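Local atomic coordinates of cystalysin (Treponema denticola, PDB entry 1C7N), a protein that is a member of the aminotransferase class I and II family and holds pyridoxal-5'-phosphate in a pocket. Residues D300-Q303 with R304-K307; V306-F309 with F310-H314; K54-L57 with D58-L62; K279-E282 with I283-E287. All blocks are in the same frame, centred on the assembly; numbering follows the deposited sequence.

All four contacts are local, made along single helices. Interactions 1 and 2 share helix 289-313 and overlap at V306 and K307. Their inner sides pack on helix 376-393 and strand 327-331, while their salt bridges lie on the outer side. Interaction 4, on helix 275-287, is the most buried and adds a sulfur-aromatic pair to its salt bridges. Interaction 3 closes helix 47-59 at the subunit interface and is the one whose segments meet the second subunit. Its side chains meet in a CH-pi contact, and a water bridges two carbonyls at the helix end. Interactions 3 and 4 touch where Y56 packs on K279, whereas interactions 2 and 3 are about 48 Å apart between centres.

Interaction 1: residues D300-Q303 with R304-K307; sequences DKNQ and RIVK
R304 lies along the helix beside D300, one turn back, and ends in a salt bridge. Its CB rests 3.5 Å from K301 O. CG and CD then pass D300 O, with CG 3.4 Å from that oxygen. The chain is extended from CG to NE, with chi2 168° and chi3 -177°, and this carries NE as far as the carboxylate. R304 NE donates to D300 OD1 at 3.1 Å. The donor comes from above the carboxylate plane, and the two flat groups stand 79° apart. R304 NH2 donates a hydrogen bond to water 1 at 2.8 Å, and this water donates to D300 OD2.

D300 OD1 has a second donor. Q303 NE2 reaches it at 2.8 Å, on the anti lone pair and in the amide plane. The other end of that amide, Q303 OE1, bonds to I322 N, so the amide is held at both ends. On another side of the helix N302 OD1 lies 3.6 Å from I305 CD1 and bonds to S376 OG.

Two direct donors on OD1 and a water on OD2 fix the rotation of the D300 carboxylate. The nearby arginine would be expected to favour its ionised form.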
loop_
_atom_site.group_PDB
_atom_site.type_symbol
_atom_site.label_atom_id
_atom_site.label_comp_id
_atom_site.label_asym_id
_atom_site.label_seq_id
_atom_site.Cartn_x
_atom_site.Cartn_y
_atom_site.Cartn_z
ATOM N N ASP A 300 -18.511 22.743 10.894
ATOM C CA ASP A 300 -19.075 24.070 10.651
ATOM C C ASP A 300 -19.202 24.803 11.997
ATOM O O ASP A 300 -18.900 26.002 12.102
ATOM C CB ASP A 300 -20.435 23.917 9.953
ATOM C CG ASP A 300 -21.103 25.251 9.643
ATOM O OD1 ASP A 300 -20.407 26.230 9.309
ATOM O OD2 ASP A 300 -22.343 25.309 9.711
ATOM N N LYS A 301 -19.644 24.089 13.029
ATOM C CA LYS A 301 -19.762 24.700 14.355
ATOM C C LYS A 301 -18.386 25.155 14.845
ATOM O O LYS A 301 -18.233 26.266 15.363
ATOM C CB LYS A 301 -20.365 23.710 15.366
ATOM C CG LYS A 301 -21.872 23.485 15.223
ATOM C CD LYS A 301 -22.659 24.756 15.552
ATOM C CE LYS A 301 -24.164 24.505 15.630
ATOM N NZ LYS A 301 -24.738 24.042 14.335
ATOM N N ASN A 302 -17.385 24.300 14.663
ATOM C CA ASN A 302 -16.027 24.607 15.100
ATOM C C ASN A 302 -15.341 25.783 14.398
ATOM O O ASN A 302 -14.649 26.564 15.052
ATOM C CB ASN A 302 -15.153 23.353 15.011
ATOM C CG ASN A 302 -15.524 22.318 16.062
ATOM O OD1 ASN A 302 -16.271 22.607 16.998
ATOM N ND2 ASN A 302 -14.988 21.115 15.925
ATOM N N GLN A 303 -15.521 25.926 13.086
ATOM C CA GLN A 303 -14.894 27.049 12.392
ATOM C C GLN A 303 -15.513 28.353 12.910
ATOM O O GLN A 303 -14.858 29.394 12.943
ATOM C CB GLN A 303 -15.088 26.949 10.869
ATOM C CG GLN A 303 -16.540 27.029 10.425
ATOM C CD GLN A 303 -16.695 27.265 8.935
ATOM O OE1 GLN A 303 -15.729 27.590 8.232
ATOM N NE2 GLN A 303 -17.922 27.120 8.443
ATOM N N ARG A 304 -16.779 28.295 13.314
ATOM C CA ARG A 304 -17.442 29.486 13.836
ATOM C C ARG A 304 -16.954 29.749 15.262
ATOM O O ARG A 304 -16.816 30.898 15.678
ATOM C CB ARG A 304 -18.968 29.313 13.765
ATOM C CG ARG A 304 -19.477 29.301 12.318
ATOM C CD ARG A 304 -20.925 28.845 12.181
ATOM N NE ARG A 304 -21.341 28.772 10.775
ATOM C CZ ARG A 304 -21.553 29.831 9.993
ATOM N NH1 ARG A 304 -21.397 31.062 10.471
ATOM N NH2 ARG A 304 -21.917 29.662 8.727
ATOM N N ILE A 305 -16.653 28.688 16.003
ATOM C CA ILE A 305 -16.140 28.847 17.365
ATOM C C ILE A 305 -14.788 29.570 17.300
ATOM O O ILE A 305 -14.517 30.483 18.086
ATOM C CB ILE A 305 -15.949 27.472 18.062
ATOM C CG1 ILE A 305 -17.316 26.839 18.338
ATOM C CG2 ILE A 305 -15.162 27.639 19.374
ATOM C CD1 ILE A 305 -17.236 25.476 19.006
ATOM N N VAL A 306 -13.953 29.161 16.348
ATOM C CA VAL A 306 -12.629 29.752 16.169
ATOM C C VAL A 306 -12.763 31.220 15.753
ATOM O O VAL A 306 -12.163 32.103 16.361
ATOM C CB VAL A 306 -11.814 28.979 15.091
ATOM C CG1 VAL A 306 -10.454 29.630 14.878
ATOM C CG2 VAL A 306 -11.632 27.522 15.522
ATOM N N LYS A 307 -13.549 31.467 14.713
ATOM C CA LYS A 307 -13.768 32.822 14.222
ATOM C C LYS A 307 -14.230 33.722 15.362
ATOM O O LYS A 307 -13.687 34.812 15.570
ATOM C CB LYS A 307 -14.813 32.800 13.103
ATOM C CG LYS A 307 -15.231 34.168 12.573
ATOM C CD LYS A 307 -16.178 34.003 11.391
ATOM C CE LYS A 307 -16.955 35.275 11.085
ATOM N NZ LYS A 307 -16.070 36.435 10.810
HETATM O O HOH W 1 -22.889 27.337 7.578
#

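Interaction 2: residues V306-F309 with F310-H314; sequences VKDF and FEVNH
F309 O is gripped twice by N313. The backbone N313 N donates to it at 2.9 Å, and the side-chain N313 ND2 donates to it at 3.0 Å. The amide bond lies in the carbonyl plane on a lone pair, although F309 O sits 22° out of the plane of the N313 amide. This ties the side chain of N313 back onto the backbone of the preceding turn. N313 ND2 also lies close to the F309 ring, 3.2 Å from CD1, and N313 CB is over one face of that ring.

The rings of F309 and F310 form a T-shaped (edge-to-face) pair. The edge of F309 points at the face of F310, with centroids 5.0 Å apart and planes at 79°. F309 CD2 stands over the centre of the F310 ring. Different first torsions turn these neighbouring rings toward one another. V306 CG1 meets the edge of the F310 ring, 3.5 Å from CE1.

Charged groups lie on the outer side. K307 bends at its last torsion, chi4 57°, and NZ reaches E311 OE2 at 2.9 Å from above the carboxylate plane. D308 OD2 and E311 OE1 are like charges 4.4 Å apart.

H314 NE2 bonds to N387 OD1 on helix 376-393, where F309 also packs on L383. F310 and V306 face I330 of strand 327-331, and the loop residue A319 touches both.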
loop_
_atom_site.group_PDB
_atom_site.type_symbol
_atom_site.label_atom_id
_atom_site.label_comp_id
_atom_site.label_asym_id
_atom_site.label_seq_id
_atom_site.Cartn_x
_atom_site.Cartn_y
_atom_site.Cartn_z
ATOM N N VAL A 306 -13.953 29.161 16.348
ATOM C CA VAL A 306 -12.629 29.752 16.169
ATOM C C VAL A 306 -12.763 31.220 15.753
ATOM O O VAL A 306 -12.163 32.103 16.361
ATOM C CB VAL A 306 -11.814 28.979 15.091
ATOM C CG1 VAL A 306 -10.454 29.630 14.878
ATOM C CG2 VAL A 306 -11.632 27.522 15.522
ATOM N N LYS A 307 -13.549 31.467 14.713
ATOM C CA LYS A 307 -13.768 32.822 14.222
ATOM C C LYS A 307 -14.230 33.722 15.362
ATOM O O LYS A 307 -13.687 34.812 15.570
ATOM C CB LYS A 307 -14.813 32.800 13.103
ATOM C CG LYS A 307 -15.231 34.168 12.573
ATOM C CD LYS A 307 -16.178 34.003 11.391
ATOM C CE LYS A 307 -16.955 35.275 11.085
ATOM N NZ LYS A 307 -16.070 36.435 10.810
ATOM N N ASP A 308 -15.226 33.260 16.108
ATOM C CA ASP A 308 -15.757 34.031 17.225
ATOM C C ASP A 308 -14.724 34.282 18.316
ATOM O O ASP A 308 -14.658 35.376 18.879
ATOM C CB ASP A 308 -16.973 33.319 17.822
ATOM C CG ASP A 308 -17.517 34.029 19.044
ATOM O OD1 ASP A 308 -17.160 33.632 20.174
ATOM O OD2 ASP A 308 -18.290 34.996 18.869
ATOM N N PHE A 309 -13.920 33.267 18.617
ATOM C CA PHE A 309 -12.909 33.394 19.652
ATOM C C PHE A 309 -11.988 34.584 19.425
ATOM O O PHE A 309 -11.722 35.352 20.346
ATOM C CB PHE A 309 -12.064 32.127 19.742
ATOM C CG PHE A 309 -10.872 32.270 20.633
ATOM C CD1 PHE A 309 -11.015 32.254 22.014
ATOM C CD2 PHE A 309 -9.607 32.477 20.090
ATOM C CE1 PHE A 309 -9.915 32.443 22.845
ATOM C CE2 PHE A 309 -8.502 32.665 20.909
ATOM C CZ PHE A 309 -8.656 32.649 22.291
ATOM N N PHE A 310 -11.492 34.741 18.203
ATOM C CA PHE A 310 -10.600 35.856 17.927
ATOM C C PHE A 310 -11.315 37.207 17.857
ATOM O O PHE A 310 -10.750 38.226 18.252
ATOM C CB PHE A 310 -9.804 35.600 16.647
ATOM C CG PHE A 310 -8.871 34.420 16.747
ATOM C CD1 PHE A 310 -9.201 33.200 16.166
ATOM C CD2 PHE A 310 -7.671 34.522 17.450
ATOM C CE1 PHE A 310 -8.348 32.098 16.287
ATOM C CE2 PHE A 310 -6.816 33.426 17.576
ATOM C CZ PHE A 310 -7.157 32.215 16.993
ATOM N N GLU A 311 -12.550 37.226 17.366
ATOM C CA GLU A 311 -13.293 38.484 17.299
ATOM C C GLU A 311 -13.528 38.999 18.717
ATOM O O GLU A 311 -13.540 40.203 18.961
ATOM C CB GLU A 311 -14.650 38.287 16.616
ATOM C CG GLU A 311 -14.579 37.761 15.204
ATOM C CD GLU A 311 -15.953 37.590 14.585
ATOM O OE1 GLU A 311 -16.892 37.228 15.323
ATOM O OE2 GLU A 311 -16.088 37.801 13.363
ATOM N N VAL A 312 -13.707 38.075 19.653
ATOM C CA VAL A 312 -13.966 38.432 21.044
ATOM C C VAL A 312 -12.736 38.668 21.925
ATOM O O VAL A 312 -12.738 39.565 22.774
ATOM C CB VAL A 312 -14.832 37.343 21.730
ATOM C CG1 VAL A 312 -14.905 37.597 23.226
ATOM C CG2 VAL A 312 -16.232 37.326 21.121
ATOM N N ASN A 313 -11.687 37.878 21.723
ATOM C CA ASN A 313 -10.494 37.978 22.559
ATOM C C ASN A 313 -9.254 38.629 21.957
ATOM O O ASN A 313 -8.531 39.342 22.653
ATOM C CB ASN A 313 -10.131 36.580 23.064
ATOM C CG ASN A 313 -11.248 35.951 23.874
ATOM O OD1 ASN A 313 -11.479 36.320 25.025
ATOM N ND2 ASN A 313 -11.956 35.003 23.273
ATOM N N HIS A 314 -8.994 38.374 20.679
ATOM C CA HIS A 314 -7.824 38.933 20.009
ATOM C C HIS A 314 -8.212 39.265 18.575
ATOM O O HIS A 314 -7.821 38.571 17.639
ATOM C CB HIS A 314 -6.682 37.910 20.055
ATOM C CG HIS A 314 -6.346 37.460 21.441
ATOM N ND1 HIS A 314 -5.540 38.195 22.288
ATOM C CD2 HIS A 314 -6.779 36.399 22.163
ATOM C CE1 HIS A 314 -5.496 37.606 23.471
ATOM N NE2 HIS A 314 -6.240 36.515 23.422
#

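Interaction 3: residues K54-L57 with D58-L62; sequences KKYL and DETVL
T60 sits over one face of the Y56 ring. T60 CB is 3.9 Å from the ring centroid and 15° off the normal, a CH-pi contact displaced toward the rim. The two side chains slant across each other, and T60 CG2 lies 3.8 Å from Y56 CE1. The methyl occupies the place between the backbone N and the carbonyl carbon, since OG1 is anti to N (chi1 -159°).

E59 comes to the same ring at its edge. OE1 lies near the ring plane, 3.8 Å from Y56 CD2, and the carboxylate is turned 68° from the ring. Its other oxygen, OE2, lies 3.6 Å from K55 CE. L57 and L62 touch more loosely through their CD2 methyls.

In the backbone, Y56 O accepts from T60 N at 2.9 Å in a straight bond and from E59 N well above the carbonyl plane. Water 2 donates to L57 O and T60 O, bridging these carbonyls.

K54 and D58 pair with D58 and K54 of the second subunit in intersubunit salt bridges, and L57 packs on L57 of that subunit. This is a helix C-terminus, with a bifurcated carbonyl and a bridging water, placed at the dimer interface of an aminotransferase-fold protein.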
loop_
_atom_site.group_PDB
_atom_site.type_symbol
_atom_site.label_atom_id
_atom_site.label_comp_id
_atom_site.label_asym_id
_atom_site.label_seq_id
_atom_site.Cartn_x
_atom_site.Cartn_y
_atom_site.Cartn_z
ATOM N N LYS A 54 -15.910 -5.456 11.045
ATOM C CA LYS A 54 -15.937 -6.608 11.931
ATOM C C LYS A 54 -16.770 -7.731 11.303
ATOM O O LYS A 54 -16.399 -8.907 11.370
ATOM C CB LYS A 54 -16.502 -6.198 13.290
ATOM C CG LYS A 54 -15.555 -5.296 14.078
ATOM C CD LYS A 54 -16.277 -4.488 15.148
ATOM C CE LYS A 54 -16.959 -5.365 16.173
ATOM N NZ LYS A 54 -17.631 -4.554 17.227
ATOM N N LYS A 55 -17.891 -7.369 10.691
ATOM C CA LYS A 55 -18.744 -8.353 10.031
ATOM C C LYS A 55 -17.955 -9.014 8.900
ATOM O O LYS A 55 -17.994 -10.234 8.731
ATOM C CB LYS A 55 -19.989 -7.676 9.450
ATOM C CG LYS A 55 -20.809 -8.572 8.518
ATOM C CD LYS A 55 -22.019 -7.837 7.960
ATOM C CE LYS A 55 -22.805 -8.717 6.995
ATOM N NZ LYS A 55 -23.922 -7.954 6.363
ATOM N N TYR A 56 -17.231 -8.197 8.136
ATOM C CA TYR A 56 -16.439 -8.693 7.016
ATOM C C TYR A 56 -15.319 -9.618 7.488
ATOM O O TYR A 56 -15.038 -10.636 6.853
ATOM C CB TYR A 56 -15.833 -7.523 6.236
ATOM C CG TYR A 56 -15.302 -7.891 4.868
ATOM C CD1 TYR A 56 -14.017 -7.519 4.476
ATOM C CD2 TYR A 56 -16.096 -8.578 3.949
ATOM C CE1 TYR A 56 -13.536 -7.814 3.203
ATOM C CE2 TYR A 56 -15.623 -8.881 2.673
ATOM C CZ TYR A 56 -14.344 -8.493 2.307
ATOM O OH TYR A 56 -13.875 -8.758 1.041
ATOM N N LEU A 57 -14.677 -9.262 8.597
ATOM C CA LEU A 57 -13.592 -10.074 9.133
ATOM C C LEU A 57 -14.074 -11.482 9.472
ATOM O O LEU A 57 -13.302 -12.438 9.413
ATOM C CB LEU A 57 -12.987 -9.409 10.374
ATOM C CG LEU A 57 -12.046 -8.229 10.088
ATOM C CD1 LEU A 57 -11.679 -7.516 11.388
ATOM C CD2 LEU A 57 -10.797 -8.742 9.396
ATOM N N ASP A 58 -15.353 -11.608 9.814
ATOM C CA ASP A 58 -15.919 -12.912 10.146
ATOM C C ASP A 58 -16.266 -13.741 8.911
ATOM O O ASP A 58 -16.468 -14.948 9.018
ATOM C CB ASP A 58 -17.190 -12.761 10.998
ATOM C CG ASP A 58 -16.894 -12.426 12.448
ATOM O OD1 ASP A 58 -15.868 -12.904 12.973
ATOM O OD2 ASP A 58 -17.701 -11.702 13.074
ATOM N N GLU A 59 -16.330 -13.098 7.747
ATOM C CA GLU A 59 -16.690 -13.785 6.505
ATOM C C GLU A 59 -15.539 -14.078 5.543
ATOM O O GLU A 59 -15.422 -15.185 5.010
ATOM C CB GLU A 59 -17.717 -12.961 5.708
ATOM C CG GLU A 59 -18.843 -12.305 6.493
ATOM C CD GLU A 59 -19.730 -11.426 5.608
ATOM O OE1 GLU A 59 -19.184 -10.610 4.831
ATOM O OE2 GLU A 59 -20.974 -11.539 5.691
ATOM N N THR A 60 -14.699 -13.071 5.329
ATOM C CA THR A 60 -13.607 -13.132 4.363
ATOM C C THR A 60 -12.288 -13.829 4.706
ATOM O O THR A 60 -12.027 -14.209 5.845
ATOM C CB THR A 60 -13.264 -11.700 3.892
ATOM O OG1 THR A 60 -12.579 -11.748 2.636
ATOM C CG2 THR A 60 -12.372 -11.009 4.920
ATOM N N VAL A 61 -11.474 -13.982 3.666
ATOM C CA VAL A 61 -10.142 -14.575 3.735
ATOM C C VAL A 61 -9.242 -13.398 3.355
ATOM O O VAL A 61 -9.448 -12.759 2.323
ATOM C CB VAL A 61 -9.979 -15.718 2.703
ATOM C CG1 VAL A 61 -8.544 -16.211 2.692
ATOM C CG2 VAL A 61 -10.925 -16.874 3.040
ATOM N N LEU A 62 -8.250 -13.097 4.182
ATOM C CA LEU A 62 -7.389 -11.950 3.914
ATOM C C LEU A 62 -6.270 -12.193 2.894
ATOM O O LEU A 62 -5.125 -11.795 3.112
ATOM C CB LEU A 62 -6.806 -11.447 5.239
ATOM C CG LEU A 62 -7.833 -11.151 6.344
ATOM C CD1 LEU A 62 -7.115 -10.897 7.654
ATOM C CD2 LEU A 62 -8.702 -9.948 5.962
HETATM O O HOH W 2 -13.226 -14.919 8.549
#

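Interaction 4: residues K279-E282 with I283-E287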
loop_
_atom_site.group_PDB
_atom_site.type_symbol
_atom_site.label_atom_id
_atom_site.label_comp_id
_atom_site.label_asym_id
_atom_site.label_seq_id
_atom_site.Cartn_x
_atom_site.Cartn_y
_atom_site.Cartn_z
ATOM N N LYS A 279 -13.083 -2.885 1.008
ATOM C CA LYS A 279 -14.352 -2.974 1.734
ATOM C C LYS A 279 -14.697 -1.714 2.526
ATOM O O LYS A 279 -15.864 -1.328 2.611
ATOM C CB LYS A 279 -14.342 -4.175 2.682
ATOM C CG LYS A 279 -15.696 -4.469 3.316
ATOM C CD LYS A 279 -16.715 -4.891 2.267
ATOM C CE LYS A 279 -18.053 -5.223 2.898
ATOM N NZ LYS A 279 -19.076 -5.565 1.872
ATOM N N ALA A 280 -13.679 -1.086 3.110
ATOM C CA ALA A 280 -13.877 0.134 3.887
ATOM C C ALA A 280 -14.493 1.230 3.021
ATOM O O ALA A 280 -15.421 1.916 3.442
ATOM C CB ALA A 280 -12.541 0.611 4.465
ATOM N N CYS A 281 -13.973 1.394 1.809
ATOM C CA CYS A 281 -14.485 2.414 0.897
ATOM C C CYS A 281 -15.932 2.116 0.513
ATOM O O CYS A 281 -16.771 3.018 0.470
ATOM C CB CYS A 281 -13.622 2.480 -0.362
ATOM S SG CYS A 281 -14.190 3.697 -1.569
ATOM N N GLU A 282 -16.220 0.848 0.232
ATOM C CA GLU A 282 -17.572 0.450 -0.137
ATOM C C GLU A 282 -18.557 0.690 1.009
ATOM O O GLU A 282 -19.639 1.253 0.805
ATOM C CB GLU A 282 -17.602 -1.026 -0.549
ATOM C CG GLU A 282 -19.009 -1.532 -0.852
ATOM C CD GLU A 282 -19.021 -2.944 -1.406
ATOM O OE1 GLU A 282 -20.058 -3.624 -1.269
ATOM O OE2 GLU A 282 -18.001 -3.367 -1.992
ATOM N N ILE A 283 -18.185 0.265 2.212
ATOM C CA ILE A 283 -19.045 0.456 3.376
ATOM C C ILE A 283 -19.333 1.938 3.614
ATOM O O ILE A 283 -20.471 2.317 3.894
ATOM C CB ILE A 283 -18.404 -0.102 4.656
ATOM C CG1 ILE A 283 -18.231 -1.620 4.548
ATOM C CG2 ILE A 283 -19.277 0.240 5.861
ATOM C CD1 ILE A 283 -17.419 -2.211 5.684
ATOM N N CYS A 284 -18.299 2.770 3.514
ATOM C CA CYS A 284 -18.457 4.209 3.738
ATOM C C CYS A 284 -19.443 4.863 2.780
ATOM O O CYS A 284 -20.343 5.594 3.203
ATOM C CB CYS A 284 -17.107 4.929 3.626
ATOM S SG CYS A 284 -15.981 4.669 5.030
ATOM N N TYR A 285 -19.254 4.618 1.487
ATOM C CA TYR A 285 -20.118 5.192 0.465
ATOM C C TYR A 285 -21.553 4.687 0.574
ATOM O O TYR A 285 -22.503 5.439 0.350
ATOM C CB TYR A 285 -19.559 4.872 -0.928
ATOM C CG TYR A 285 -18.344 5.691 -1.321
ATOM C CD1 TYR A 285 -17.632 5.402 -2.488
ATOM C CD2 TYR A 285 -17.936 6.790 -0.558
ATOM C CE1 TYR A 285 -16.551 6.189 -2.887
ATOM C CE2 TYR A 285 -16.857 7.579 -0.951
ATOM C CZ TYR A 285 -16.173 7.274 -2.117
ATOM O OH TYR A 285 -15.119 8.064 -2.521
ATOM N N LYS A 286 -21.711 3.416 0.924
ATOM C CA LYS A 286 -23.041 2.837 1.049
ATOM C C LYS A 286 -23.773 3.098 2.362
ATOM O O LYS A 286 -24.991 3.259 2.364
ATOM C CB LYS A 286 -22.983 1.323 0.845
ATOM C CG LYS A 286 -22.742 0.870 -0.574
ATOM C CD LYS A 286 -22.820 -0.653 -0.651
ATOM C CE LYS A 286 -22.755 -1.141 -2.086
ATOM N NZ LYS A 286 -22.828 -2.630 -2.148
ATOM N N GLU A 287 -23.041 3.155 3.474
ATOM C CA GLU A 287 -23.676 3.302 4.784
ATOM C C GLU A 287 -23.350 4.494 5.674
ATOM O O GLU A 287 -24.095 4.772 6.611
ATOM C CB GLU A 287 -23.394 2.047 5.618
ATOM C CG GLU A 287 -23.703 0.722 4.937
ATOM C CD GLU A 287 -23.319 -0.468 5.799
ATOM O OE1 GLU A 287 -23.851 -0.581 6.925
ATOM O OE2 GLU A 287 -22.484 -1.292 5.356
#
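K286 and E282 are joined by a salt bridge one helical turn apart, in helix 275-287 of this aminotransferase-fold protein. With K279 they form a three-residue salt-bridge network. E282 and K286 run side by side with both chains extended. K286 NZ donates to E282 OE1 at 3.1 Å, from above the carboxylate plane. K279 NZ also faces E282 OE1, but that salt bridge is long, 3.8 Å. K286 NZ also forms a salt bridge with E70 of helix 69-83, its strongest polar partner, so the ammonium has two acid partners. This setting probably favours the charged form of the lysine.

Apolar packing continues on the side of K279. Its chain bends at chi2 (65°) and crosses the side chain of I283 at about a right angle. K279 CG lies 3.7 Å from I283 CD1. The same lysine packs on Y56 of helix 47-59, where A280 and C284 both touch L49.

The backbone bonds are regular. I283 N reaches K279 O at 2.8 Å, and C284 N, Y285 N and K286 N follow in the same i to i-4 pattern.

A sulfur-aromatic contact lies on a buried side of the helix. Y285 is stacked with W78 and also meets C281, whose sulfur is swung anti to the backbone N (chi1 179°), which brings it alongside the ring one turn on. C281 SG approaches the Y285 ring obliquely, 4.1 Å from its centroid and 3.7 Å from its CE1.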